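Local structure of C-domain type II peptide synthetase (4ZNM) at residues Q245-R250 / V410-H415; G251-A256 / D447-A452; D255-F260 / M270-A275. The protein belongs to the condensation-domain family of peptide synthetases and is built from mixed beta sheets packed with helices, as in the CoA-dependent acyltransferase clan. One frame throughout, in Å; residues are numbered along the deposited sequence.

Contact 1. Residues Q245-R250 / V410-H415; sequences QRFAVR and VLWSIH
One face of the five-stranded mixed sheet carries this contact, which links two strands that are not direct neighbours: strand 242-249 at the sheet's edge and strand 410-416, with strand 422-429 running between them. Phe247 and Ile414, the closest pair, show the geometry. Their CA atoms lie 9.3 Å apart, roughly two strand spacings, and Phe247 pairs through its backbone with Gly424 of the middle strand rather than with 410-415. The side chains therefore have to span the gap. Phe247 CG sits between the backbone N and the carbonyl carbon (chi1 65°), and from there the ring reaches across so that its CZ end leads. Phe247 CZ comes to 3.6 Å from Ile414 CD1, and the ring's CE2 is 4.2 Å from the same methyl, which lies at the ring edge, near its plane. The two side chains cross at about a right angle, and the isoleucine meets the ring with CD1, the end of its longer branch. Trp412 adds a looser second contact: its CE3 lies 4.4 Å from Phe247 CZ, which approaches the indole at the edge, near the indole plane. Leu442 of helix 435-454 touches both Phe247 and Trp412 and so covers this face of the sheet, while Tyr276 and Phe441 each pack against Trp412 edge-to-face. The 114 Å² buried between the segments comes almost wholly from three buried side chains, and every touching atom is carbon. The cohesion is thus dispersion and exclusion of water, with backbone pairing left to the strand in between.

Contact 2. Residues G251-A256 / D447-A452; sequences GELADA and DVLENA
Leu253 lays its CD1 methyl over the backbone of Glu450, 3.7 Å from Glu450 CA and 4.1 Å from Glu450 CB. The leucine has CG anti to its backbone N (chi1 -178°), which carries the fork outward from helix 251-264 towards helix 435-454. The two branches then divide the work: CD1 rests at the root of the glutamate side chain, while Leu253 CD2 meets Leu449 CD2 at 4.3 Å. The backbones are closest at the same place, with Leu253 CA 6.5 Å from Glu450 CA. Leu253 alone supplies 73 of the 132 Å² buried between the segments. Val453, one turn further along helix 435-454, also touches Leu253 and Ala256. The carboxylate of Glu450 lies at the end of an extended chain and forms a salt bridge with Arg250, the N-cap residue of helix 251-264, although that arginine is poorly ordered. The chemistry is therefore split along one residue: the aliphatic base of Glu450 belongs to the greasy seam with Leu253 and Leu449, and its charged end turns to Arg250 at the start of helix 251-264, where the arginine would probably temper any repulsion from the poorly ordered Glu252, whose OE2 is 6.7 Å from Glu450 OE2.

Contact 3. Residues D255-F260 / M270-A275; sequences DAVVEF and MTMFAA
Phe260 places its CG anti to the backbone N (chi1 166°), sending the ring out from helix 251-264, and Thr271 answers from helix 268-284 with OG1 beside its own N and CG2 anti to it (chi1 -55°). Both branches of the threonine reach the CD2-CE2 side of the ring, OG1 in its plane and the CG2 methyl displaced from that plane. Phe260 CD2 and CE2 are each 3.6 Å from Thr271 OG1, and the oxygen lies at the ring edge. The methyl is almost as near, with Phe260 CD2 3.7 Å from Thr271 CG2. An oxygen in that position faces the ring's C-H groups rather than its pi cloud, probably a weakly favourable pairing, and not a hydrogen bond. The polar need of Thr271 OG1 is met instead by a hydrogen bond with Ser261 OG, the hydroxyl that also bonds to Val257 O, so the buried threonine is tied back to the helix it packs on. One turn before Phe260, Val257 CG1 makes two looser contacts, at 4.4 Å from Thr271 CG2 and 4.4 Å from CG of the selenomethionine Met272. Val257 and Thr271 also mark the closest approach of the backbones, their CA atoms being 7.3 Å apart. The segment axes pass 10.5 Å from each other at 109°, which puts the two successive helices nearly crosswise, joined by a short turn. Helix 435-454 packs beside this corner: Val453 touches Ala256 and Thr271, and Tyr445 OH hydrogen-bonds to Met272 O. Helix 326-335 adjoins it too, meeting Phe260 through Arg327 and Ala274 through Val330.

In the fold
From the N terminus, strand 242-249 leads directly into helix 251-264, and a short turn then gives helix 268-284; contact 3 closes this local loop, with nine residues between its segments. Contact 1 closes a much longer loop back to strand 410-416 and encloses contact 3. Contact 2 starts from the same helix as contact 3, sharing Asp255 and Ala256, but ends in helix 435-454, so contacts 1 and 2 cross along the chain. The centres of contacts 2 and 3 are about 7 Å apart, and that of contact 1 is about 14 Å from each. Met272 CE of helix 268-284 lies beside Val249 and Ile414 of the sheet and Leu449 of helix 435-454, where the contacts meet.

Contact 1. Residues Q245-R250 / V410-H415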
loop_
_atom_site.group_PDB
_atom_site.type_symbol
_atom_site.label_atom_id
_atom_site.label_comp_id
_atom_site.label_asym_id
_atom_site.label_seq_id
_atom_site.Cartn_x
_atom_site.Cartn_y
_atom_site.Cartn_z
ATOM N N GLN A 245 9.443 -9.831 0.463
ATOM C CA GLN A 245 10.384 -10.143 -0.618
ATOM C C GLN A 245 10.147 -9.156 -1.740
ATOM O O GLN A 245 9.012 -8.937 -2.155
ATOM C CB GLN A 245 10.221 -11.589 -1.093
ATOM C CG GLN A 245 10.739 -12.582 -0.025
ATOM C CD GLN A 245 10.656 -14.036 -0.441
ATOM O OE1 GLN A 245 10.802 -14.369 -1.624
ATOM N NE2 GLN A 245 10.413 -14.922 0.542
ATOM N N ARG A 246 11.227 -8.555 -2.221
ATOM C CA ARG A 246 11.144 -7.472 -3.206
ATOM C C ARG A 246 11.455 -8.030 -4.559
ATOM O O ARG A 246 12.250 -8.940 -4.661
ATOM C CB ARG A 246 12.141 -6.370 -2.902
ATOM C CG ARG A 246 12.300 -6.084 -1.459
ATOM C CD ARG A 246 11.183 -5.240 -0.937
ATOM N NE ARG A 246 11.479 -4.930 0.455
ATOM C CZ ARG A 246 10.603 -4.432 1.311
ATOM N NH1 ARG A 246 9.361 -4.188 0.924
ATOM N NH2 ARG A 246 10.983 -4.201 2.547
ATOM N N PHE A 247 10.823 -7.509 -5.590
ATOM C CA PHE A 247 11.134 -7.931 -6.946
ATOM C C PHE A 247 10.885 -6.787 -7.911
ATOM O O PHE A 247 10.296 -5.759 -7.551
ATOM C CB PHE A 247 10.310 -9.159 -7.342
ATOM C CG PHE A 247 8.846 -8.903 -7.410
ATOM C CD1 PHE A 247 8.066 -9.033 -6.286
ATOM C CD2 PHE A 247 8.242 -8.543 -8.607
ATOM C CE1 PHE A 247 6.693 -8.808 -6.335
ATOM C CE2 PHE A 247 6.852 -8.334 -8.664
ATOM C CZ PHE A 247 6.092 -8.459 -7.523
ATOM N N ALA A 248 11.357 -6.970 -9.134
ATOM C CA ALA A 248 11.234 -5.957 -10.178
ATOM C C ALA A 248 10.930 -6.658 -11.474
ATOM O O ALA A 248 11.470 -7.737 -11.756
ATOM C CB ALA A 248 12.466 -5.172 -10.301
ATOM N N VAL A 249 10.038 -6.077 -12.255
ATOM C CA VAL A 249 9.764 -6.665 -13.535
ATOM C C VAL A 249 10.786 -6.073 -14.488
ATOM O O VAL A 249 10.759 -4.879 -14.794
ATOM C CB VAL A 249 8.329 -6.453 -13.956
ATOM C CG1 VAL A 249 8.053 -7.188 -15.254
ATOM C CG2 VAL A 249 7.432 -6.991 -12.897
ATOM N N ARG A 250 11.716 -6.949 -14.877
ATOM C CA ARG A 250 12.757 -6.727 -15.881
ATOM C C ARG A 250 12.298 -5.929 -17.107
ATOM O O ARG A 250 11.203 -6.146 -17.610
ATOM C CB ARG A 250 13.294 -8.093 -16.344
ATOM C CG ARG A 250 13.760 -9.003 -15.202
ATOM C CD ARG A 250 14.201 -10.398 -15.679
ATOM N NE ARG A 250 13.102 -11.269 -16.126
ATOM C CZ ARG A 250 12.770 -11.507 -17.399
ATOM N NH1 ARG A 250 13.422 -10.925 -18.405
ATOM N NH2 ARG A 250 11.759 -12.329 -17.673
ATOM N N VAL A 410 -1.642 -12.361 3.041
ATOM C CA VAL A 410 -0.532 -12.222 2.092
ATOM C C VAL A 410 -0.835 -11.000 1.244
ATOM O O VAL A 410 -1.983 -10.799 0.834
ATOM C CB VAL A 410 -0.386 -13.483 1.228
ATOM C CG1 VAL A 410 0.659 -13.306 0.164
ATOM C CG2 VAL A 410 -0.056 -14.673 2.104
ATOM N N LEU A 411 0.163 -10.160 1.002
ATOM C CA LEU A 411 -0.085 -8.975 0.225
ATOM C C LEU A 411 0.921 -8.841 -0.925
ATOM O O LEU A 411 2.138 -8.846 -0.711
ATOM C CB LEU A 411 -0.039 -7.750 1.103
ATOM C CG LEU A 411 -0.164 -6.412 0.400
ATOM C CD1 LEU A 411 -1.506 -6.338 -0.223
ATOM C CD2 LEU A 411 0.009 -5.279 1.381
ATOM N N TRP A 412 0.392 -8.734 -2.141
ATOM C CA TRP A 412 1.204 -8.355 -3.302
ATOM C C TRP A 412 0.976 -6.891 -3.562
ATOM O O TRP A 412 -0.155 -6.452 -3.697
ATOM C CB TRP A 412 0.832 -9.136 -4.551
ATOM C CG TRP A 412 0.927 -10.585 -4.477
ATOM C CD1 TRP A 412 0.100 -11.415 -3.809
ATOM C CD2 TRP A 412 1.873 -11.414 -5.157
ATOM N NE1 TRP A 412 0.484 -12.714 -4.004
ATOM C CE2 TRP A 412 1.569 -12.736 -4.832
ATOM C CE3 TRP A 412 2.948 -11.155 -6.011
ATOM C CZ2 TRP A 412 2.312 -13.817 -5.326
ATOM C CZ3 TRP A 412 3.678 -12.213 -6.489
ATOM C CH2 TRP A 412 3.352 -13.525 -6.158
ATOM N N SER A 413 2.058 -6.135 -3.651
ATOM C CA SER A 413 2.007 -4.687 -3.815
ATOM C C SER A 413 2.887 -4.300 -5.013
ATOM O O SER A 413 4.106 -4.427 -4.935
ATOM C CB SER A 413 2.487 -4.001 -2.529
ATOM O OG SER A 413 2.440 -2.584 -2.630
ATOM N N ILE A 414 2.257 -3.862 -6.106
ATOM C CA ILE A 414 2.943 -3.560 -7.356
ATOM C C ILE A 414 2.959 -2.058 -7.614
ATOM O O ILE A 414 1.883 -1.464 -7.735
ATOM C CB ILE A 414 2.258 -4.225 -8.558
ATOM C CG1 ILE A 414 1.943 -5.700 -8.285
ATOM C CG2 ILE A 414 3.105 -4.062 -9.800
ATOM C CD1 ILE A 414 3.125 -6.555 -8.124
ATOM N N HIS A 415 4.140 -1.444 -7.759
ATOM C CA HIS A 415 4.202 -0.080 -8.277
ATOM C C HIS A 415 4.476 -0.105 -9.772
ATOM O O HIS A 415 5.454 -0.678 -10.220
ATOM C CB HIS A 415 5.274 0.762 -7.572
ATOM C CG HIS A 415 5.421 2.128 -8.154
ATOM N ND1 HIS A 415 6.523 2.511 -8.894
ATOM C CD2 HIS A 415 4.583 3.191 -8.147
ATOM C CE1 HIS A 415 6.363 3.757 -9.301
ATOM N NE2 HIS A 415 5.194 4.193 -8.862
#

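Contact 2. Residues G251-A256 / D447-A452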
loop_
_atom_site.group_PDB
_atom_site.type_symbol
_atom_site.label_atom_id
_atom_site.label_comp_id
_atom_site.label_asym_id
_atom_site.label_seq_id
_atom_site.Cartn_x
_atom_site.Cartn_y
_atom_site.Cartn_z
ATOM N N GLY A 251 13.158 -5.036 -17.594
ATOM C CA GLY A 251 12.863 -4.206 -18.745
ATOM C C GLY A 251 12.194 -4.942 -19.893
ATOM O O GLY A 251 11.105 -4.564 -20.294
ATOM N N GLU A 252 12.829 -5.991 -20.407
ATOM C CA GLU A 252 12.235 -6.835 -21.456
ATOM C C GLU A 252 10.790 -7.269 -21.098
ATOM O O GLU A 252 9.849 -7.028 -21.856
ATOM C CB GLU A 252 13.132 -8.068 -21.695
ATOM C CG GLU A 252 12.882 -8.835 -23.007
ATOM C CD GLU A 252 14.095 -9.659 -23.473
ATOM O OE1 GLU A 252 14.720 -9.292 -24.498
ATOM O OE2 GLU A 252 14.410 -10.682 -22.828
ATOM N N LEU A 253 10.616 -7.912 -19.954
ATOM C CA LEU A 253 9.280 -8.341 -19.528
ATOM C C LEU A 253 8.336 -7.158 -19.305
ATOM O O LEU A 253 7.163 -7.218 -19.677
ATOM C CB LEU A 253 9.365 -9.162 -18.245
ATOM C CG LEU A 253 8.050 -9.722 -17.695
ATOM C CD1 LEU A 253 7.287 -10.490 -18.779
ATOM C CD2 LEU A 253 8.360 -10.607 -16.516
ATOM N N ALA A 254 8.847 -6.095 -18.678
ATOM C CA ALA A 254 8.070 -4.880 -18.434
ATOM C C ALA A 254 7.542 -4.335 -19.774
ATOM O O ALA A 254 6.372 -4.023 -19.924
ATOM C CB ALA A 254 8.929 -3.822 -17.737
ATOM N N ASP A 255 8.430 -4.227 -20.738
ATOM C CA ASP A 255 8.059 -3.692 -22.039
ATOM C C ASP A 255 6.994 -4.577 -22.701
ATOM O O ASP A 255 6.050 -4.056 -23.299
ATOM C CB ASP A 255 9.297 -3.551 -22.922
ATOM C CG ASP A 255 10.175 -2.374 -22.514
ATOM O OD1 ASP A 255 9.968 -1.806 -21.416
ATOM O OD2 ASP A 255 11.081 -2.020 -23.294
ATOM N N ALA A 256 7.113 -5.899 -22.559
ATOM C CA ALA A 256 6.122 -6.811 -23.132
ATOM C C ALA A 256 4.760 -6.641 -22.458
ATOM O O ALA A 256 3.719 -6.711 -23.111
ATOM C CB ALA A 256 6.584 -8.252 -23.017
ATOM N N ASP A 447 7.080 -16.342 -13.774
ATOM C CA ASP A 447 7.097 -17.270 -14.906
ATOM C C ASP A 447 5.723 -17.297 -15.614
ATOM O O ASP A 447 5.654 -17.271 -16.842
ATOM C CB ASP A 447 7.489 -18.690 -14.440
ATOM C CG ASP A 447 7.585 -19.681 -15.591
ATOM O OD1 ASP A 447 8.570 -19.593 -16.358
ATOM O OD2 ASP A 447 6.676 -20.542 -15.716
ATOM N N VAL A 448 4.635 -17.346 -14.845
ATOM C CA VAL A 448 3.288 -17.326 -15.442
ATOM C C VAL A 448 3.130 -16.052 -16.280
ATOM O O VAL A 448 2.706 -16.096 -17.449
ATOM C CB VAL A 448 2.198 -17.419 -14.365
ATOM C CG1 VAL A 448 0.847 -16.946 -14.892
ATOM C CG2 VAL A 448 2.084 -18.839 -13.865
ATOM N N LEU A 449 3.503 -14.921 -15.679
ATOM C CA LEU A 449 3.358 -13.614 -16.334
ATOM C C LEU A 449 4.161 -13.566 -17.628
ATOM O O LEU A 449 3.671 -13.105 -18.653
ATOM C CB LEU A 449 3.799 -12.481 -15.393
ATOM C CG LEU A 449 3.810 -11.073 -15.949
ATOM C CD1 LEU A 449 2.405 -10.660 -16.339
ATOM C CD2 LEU A 449 4.377 -10.105 -14.919
ATOM N N GLU A 450 5.395 -14.050 -17.602
ATOM C CA GLU A 450 6.223 -14.011 -18.810
ATOM C C GLU A 450 5.610 -14.806 -19.948
ATOM O O GLU A 450 5.564 -14.359 -21.110
ATOM C CB GLU A 450 7.610 -14.548 -18.516
ATOM C CG GLU A 450 8.582 -14.413 -19.676
ATOM C CD GLU A 450 9.994 -14.815 -19.287
ATOM O OE1 GLU A 450 10.435 -14.435 -18.179
ATOM O OE2 GLU A 450 10.657 -15.518 -20.081
ATOM N N ASN A 451 5.142 -15.998 -19.615
ATOM C CA ASN A 451 4.596 -16.898 -20.616
ATOM C C ASN A 451 3.250 -16.407 -21.136
ATOM O O ASN A 451 2.927 -16.564 -22.304
ATOM C CB ASN A 451 4.479 -18.293 -20.027
ATOM C CG ASN A 451 5.812 -18.985 -19.972
ATOM O OD1 ASN A 451 6.610 -18.868 -20.906
ATOM N ND2 ASN A 451 6.077 -19.696 -18.886
ATOM N N ALA A 452 2.493 -15.761 -20.271
ATOM C CA ALA A 452 1.190 -15.248 -20.663
ATOM C C ALA A 452 1.293 -14.153 -21.726
ATOM O O ALA A 452 0.560 -14.196 -22.706
ATOM C CB ALA A 452 0.447 -14.727 -19.445
#

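Contact 3. Residues D255-F260 / M270-A275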
loop_
_atom_site.group_PDB
_atom_site.type_symbol
_atom_site.label_atom_id
_atom_site.label_comp_id
_atom_site.label_asym_id
_atom_site.label_seq_id
_atom_site.Cartn_x
_atom_site.Cartn_y
_atom_site.Cartn_z
ATOM N N ASP A 255 8.430 -4.227 -20.738
ATOM C CA ASP A 255 8.059 -3.692 -22.039
ATOM C C ASP A 255 6.994 -4.577 -22.701
ATOM O O ASP A 255 6.050 -4.056 -23.299
ATOM C CB ASP A 255 9.297 -3.551 -22.922
ATOM C CG ASP A 255 10.175 -2.374 -22.514
ATOM O OD1 ASP A 255 9.968 -1.806 -21.416
ATOM O OD2 ASP A 255 11.081 -2.020 -23.294
ATOM N N ALA A 256 7.113 -5.899 -22.559
ATOM C CA ALA A 256 6.122 -6.811 -23.132
ATOM C C ALA A 256 4.760 -6.641 -22.458
ATOM O O ALA A 256 3.719 -6.711 -23.111
ATOM C CB ALA A 256 6.584 -8.252 -23.017
ATOM N N VAL A 257 4.760 -6.412 -21.155
ATOM C CA VAL A 257 3.509 -6.235 -20.413
ATOM C C VAL A 257 2.823 -4.960 -20.878
ATOM O O VAL A 257 1.637 -4.964 -21.178
ATOM C CB VAL A 257 3.749 -6.191 -18.899
ATOM C CG1 VAL A 257 2.533 -5.685 -18.173
ATOM C CG2 VAL A 257 4.120 -7.571 -18.374
ATOM N N VAL A 258 3.583 -3.866 -20.942
ATOM C CA VAL A 258 3.047 -2.570 -21.384
ATOM C C VAL A 258 2.483 -2.615 -22.801
ATOM O O VAL A 258 1.423 -2.057 -23.066
ATOM C CB VAL A 258 4.136 -1.473 -21.294
ATOM C CG1 VAL A 258 3.691 -0.198 -22.013
ATOM C CG2 VAL A 258 4.476 -1.178 -19.840
ATOM N N GLU A 259 3.223 -3.237 -23.715
ATOM C CA GLU A 259 2.812 -3.359 -25.115
ATOM C C GLU A 259 1.563 -4.241 -25.257
ATOM O O GLU A 259 0.640 -3.908 -26.004
ATOM C CB GLU A 259 3.954 -3.929 -25.959
ATOM C CG GLU A 259 5.029 -2.895 -26.315
ATOM C CD GLU A 259 6.366 -3.515 -26.711
ATOM O OE1 GLU A 259 6.385 -4.693 -27.125
ATOM O OE2 GLU A 259 7.400 -2.819 -26.604
ATOM N N PHE A 260 1.533 -5.359 -24.533
ATOM C CA PHE A 260 0.375 -6.238 -24.576
ATOM C C PHE A 260 -0.863 -5.477 -24.131
ATOM O O PHE A 260 -1.916 -5.533 -24.752
ATOM C CB PHE A 260 0.563 -7.461 -23.685
ATOM C CG PHE A 260 -0.720 -8.204 -23.437
ATOM C CD1 PHE A 260 -1.210 -9.108 -24.377
ATOM C CD2 PHE A 260 -1.459 -7.962 -22.301
ATOM C CE1 PHE A 260 -2.403 -9.769 -24.159
ATOM C CE2 PHE A 260 -2.642 -8.621 -22.072
ATOM C CZ PHE A 260 -3.122 -9.522 -23.010
HETATM N N MSE A 270 -4.311 -4.690 -14.822
HETATM C CA MSE A 270 -5.280 -5.731 -15.147
HETATM C C MSE A 270 -4.567 -6.948 -15.681
HETATM O O MSE A 270 -4.943 -8.059 -15.357
HETATM C CB MSE A 270 -6.287 -5.269 -16.174
HETATM C CG MSE A 270 -7.312 -4.314 -15.673
HETATM SE SE MSE A 270 -8.334 -3.558 -17.160
HETATM C CE MSE A 270 -9.305 -2.317 -16.000
ATOM N N THR A 271 -3.573 -6.740 -16.546
ATOM C CA THR A 271 -2.734 -7.841 -17.048
ATOM C C THR A 271 -2.025 -8.603 -15.919
ATOM O O THR A 271 -2.039 -9.838 -15.877
ATOM C CB THR A 271 -1.677 -7.324 -18.038
ATOM O OG1 THR A 271 -2.327 -6.592 -19.091
ATOM C CG2 THR A 271 -0.891 -8.487 -18.649
HETATM N N MSE A 272 -1.381 -7.881 -15.006
HETATM C CA MSE A 272 -0.665 -8.538 -13.921
HETATM C C MSE A 272 -1.643 -9.242 -12.941
HETATM O O MSE A 272 -1.364 -10.348 -12.449
HETATM C CB MSE A 272 0.237 -7.517 -13.208
HETATM C CG MSE A 272 1.474 -7.058 -14.140
HETATM SE SE MSE A 272 2.516 -5.860 -13.142
HETATM C CE MSE A 272 3.442 -7.162 -12.026
ATOM N N PHE A 273 -2.812 -8.651 -12.740
ATOM C CA PHE A 273 -3.848 -9.286 -11.930
ATOM C C PHE A 273 -4.350 -10.548 -12.615
ATOM O O PHE A 273 -4.437 -11.600 -11.983
ATOM C CB PHE A 273 -5.028 -8.322 -11.656
ATOM C CG PHE A 273 -6.048 -8.881 -10.685
ATOM C CD1 PHE A 273 -5.817 -8.848 -9.326
ATOM C CD2 PHE A 273 -7.220 -9.428 -11.123
ATOM C CE1 PHE A 273 -6.742 -9.357 -8.430
ATOM C CE2 PHE A 273 -8.150 -9.944 -10.232
ATOM C CZ PHE A 273 -7.906 -9.907 -8.891
ATOM N N ALA A 274 -4.668 -10.459 -13.908
ATOM C CA ALA A 274 -5.027 -11.659 -14.693
ATOM C C ALA A 274 -4.021 -12.778 -14.532
ATOM O O ALA A 274 -4.403 -13.942 -14.366
ATOM C CB ALA A 274 -5.160 -11.318 -16.176
ATOM N N ALA A 275 -2.729 -12.449 -14.642
ATOM C CA ALA A 275 -1.688 -13.463 -14.493
ATOM C C ALA A 275 -1.748 -14.085 -13.089
ATOM O O ALA A 275 -1.453 -15.272 -12.911
ATOM C CB ALA A 275 -0.317 -12.882 -14.742
#